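Local coordinates for protein putative methylthioribose-1-phosphate isomerase (Archaeoglobus fulgidus, PDB 1T5O) that probably catalyses the interconversion of methylthioribose-1-phosphate and methylthioribulose-1-phosphate, a step of methionine biosynthesis, at residues Y56-A61 against E75-A80. Numbering follows the deposited sequence.
Sequences YGIALA and EHLKKA
Two successive helices, 47-61 and 70-85, form a helical hairpin in the helical part of the chain that precedes the parallel-stranded sheet, away from the predicted substrate site. Their segments run roughly antiparallel at 140°, with axes 9.5 Å apart at closest approach. Ala-61, in the last turn of its helix, has the most surface buried here. Its CB is directed toward the partner helix and meets the methyl of Ala-80, CB to CB at 3.4 Å, tighter than usual for two carbons. Alanine suits both places because its single methyl lets the two helices meet this closely. Leu-77 packs beside the Ala-61 methyl and against the backbone of the turn. With CG beside the backbone N and anti to the carbonyl carbon (chi1 -64°), its forked end reaches the seam: CD2 lies 3.9 Å from Ala-61 CB and 3.7 Å from Ile-58 O, while CD1 faces Ile-58 CG2 more loosely at 4.4 Å. Ile-58 and Leu-77 carry this apolar layer on to helix 92-105, where Ile-58 touches Ala-101 and Leu-77 touches Leu-102 and Ala-105. His-76 marks the more polar border. Its CG is anti to the backbone N (chi1 176°), which sends the ring toward the end of helix 47-61, its edge at the carbonyl of Ala-61, while NE2 is hydrogen-bonded to Glu-64 OE1, just beyond that helix. An alanine in place of His-76 would remove the imidazole and with it the Glu-64 bond, and would probably loosen the join between the two helices. His-76 CD2 sits 3.1 Å from Ala-61 O, near the imidazole plane.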
loop_
_atom_site.group_PDB
_atom_site.type_symbol
_atom_site.label_atom_id
_atom_site.label_comp_id
_atom_site.label_asym_id
_atom_site.label_seq_id
_atom_site.Cartn_x
_atom_site.Cartn_y
_atom_site.Cartn_z
ATOM N N TYR A 56 28.766 20.031 3.166
ATOM C CA TYR A 56 29.486 20.098 1.897
ATOM C C TYR A 56 29.008 21.333 1.150
ATOM O O TYR A 56 29.740 21.890 0.330
ATOM C CB TYR A 56 29.231 18.856 1.042
ATOM C CG TYR A 56 29.996 17.631 1.494
ATOM C CD1 TYR A 56 31.377 17.682 1.705
ATOM C CD2 TYR A 56 29.354 16.410 1.655
ATOM C CE1 TYR A 56 32.098 16.531 2.063
ATOM C CE2 TYR A 56 30.053 15.259 2.004
ATOM C CZ TYR A 56 31.417 15.320 2.206
ATOM O OH TYR A 56 32.096 14.174 2.550
ATOM N N GLY A 57 27.774 21.751 1.445
ATOM C CA GLY A 57 27.219 22.927 0.797
ATOM C C GLY A 57 28.097 24.138 1.056
ATOM O O GLY A 57 28.389 24.902 0.137
ATOM N N ILE A 58 28.515 24.301 2.314
ATOM C CA ILE A 58 29.373 25.409 2.738
ATOM C C ILE A 58 30.757 25.285 2.095
ATOM O O ILE A 58 31.341 26.287 1.684
ATOM C CB ILE A 58 29.516 25.433 4.297
ATOM C CG1 ILE A 58 28.138 25.618 4.952
ATOM C CG2 ILE A 58 30.514 26.509 4.736
ATOM C CD1 ILE A 58 27.321 26.828 4.450
ATOM N N ALA A 59 31.289 24.062 2.013
ATOM C CA ALA A 59 32.593 23.854 1.386
ATOM C C ALA A 59 32.447 24.216 -0.091
ATOM O O ALA A 59 33.341 24.805 -0.709
ATOM C CB ALA A 59 33.032 22.409 1.529
ATOM N N LEU A 60 31.299 23.864 -0.650
ATOM C CA LEU A 60 31.012 24.162 -2.039
ATOM C C LEU A 60 30.899 25.677 -2.230
ATOM O O LEU A 60 31.559 26.258 -3.081
ATOM C CB LEU A 60 29.705 23.479 -2.467
ATOM C CG LEU A 60 29.200 23.723 -3.898
ATOM C CD1 LEU A 60 30.311 23.421 -4.912
ATOM C CD2 LEU A 60 27.986 22.847 -4.162
ATOM N N ALA A 61 30.059 26.316 -1.436
ATOM C CA ALA A 61 29.871 27.758 -1.550
ATOM C C ALA A 61 31.185 28.538 -1.461
ATOM O O ALA A 61 31.330 29.596 -2.085
ATOM C CB ALA A 61 28.919 28.235 -0.478
ATOM N N GLU A 75 31.372 36.627 4.088
ATOM C CA GLU A 75 30.061 37.225 3.900
ATOM C C GLU A 75 29.233 36.315 2.988
ATOM O O GLU A 75 28.058 36.046 3.253
ATOM C CB GLU A 75 30.209 38.618 3.274
ATOM C CG GLU A 75 28.918 39.419 3.226
ATOM C CD GLU A 75 29.104 40.820 2.653
ATOM O OE1 GLU A 75 28.154 41.631 2.772
ATOM O OE2 GLU A 75 30.188 41.110 2.082
ATOM N N HIS A 76 29.863 35.837 1.914
ATOM C CA HIS A 76 29.211 34.942 0.958
ATOM C C HIS A 76 28.744 33.649 1.645
ATOM O O HIS A 76 27.638 33.166 1.394
ATOM C CB HIS A 76 30.176 34.596 -0.184
ATOM C CG HIS A 76 29.628 33.598 -1.159
ATOM N ND1 HIS A 76 28.600 33.889 -2.032
ATOM C CD2 HIS A 76 29.963 32.305 -1.394
ATOM C CE1 HIS A 76 28.326 32.823 -2.763
ATOM N NE2 HIS A 76 29.139 31.848 -2.396
ATOM N N LEU A 77 29.585 33.092 2.511
ATOM C CA LEU A 77 29.219 31.861 3.200
ATOM C C LEU A 77 27.964 32.034 4.060
ATOM O O LEU A 77 27.091 31.161 4.078
ATOM C CB LEU A 77 30.380 31.365 4.060
ATOM C CG LEU A 77 31.631 30.960 3.280
ATOM C CD1 LEU A 77 32.620 30.306 4.224
ATOM C CD2 LEU A 77 31.266 30.001 2.148
ATOM N N LYS A 78 27.863 33.156 4.768
ATOM C CA LYS A 78 26.700 33.390 5.614
ATOM C C LYS A 78 25.440 33.448 4.746
ATOM O O LYS A 78 24.363 32.987 5.140
ATOM C CB LYS A 78 26.882 34.690 6.404
ATOM C CG LYS A 78 28.033 34.640 7.406
ATOM C CD LYS A 78 28.247 35.982 8.110
ATOM C CE LYS A 78 29.405 35.907 9.092
ATOM N NZ LYS A 78 29.653 37.199 9.804
ATOM N N LYS A 79 25.592 33.999 3.547
ATOM C CA LYS A 79 24.481 34.110 2.616
ATOM C C LYS A 79 24.099 32.724 2.094
ATOM O O LYS A 79 22.917 32.366 2.062
ATOM C CB LYS A 79 24.853 35.033 1.444
ATOM C CG LYS A 79 24.991 36.526 1.807
ATOM C CD LYS A 79 25.233 37.415 0.553
ATOM C CE LYS A 79 26.551 37.071 -0.153
ATOM N NZ LYS A 79 26.855 37.919 -1.353
ATOM N N ALA A 80 25.105 31.948 1.692
ATOM C CA ALA A 80 24.882 30.600 1.180
ATOM C C ALA A 80 24.248 29.719 2.263
ATOM O O ALA A 80 23.338 28.937 1.977
ATOM C CB ALA A 80 26.204 29.994 0.706
#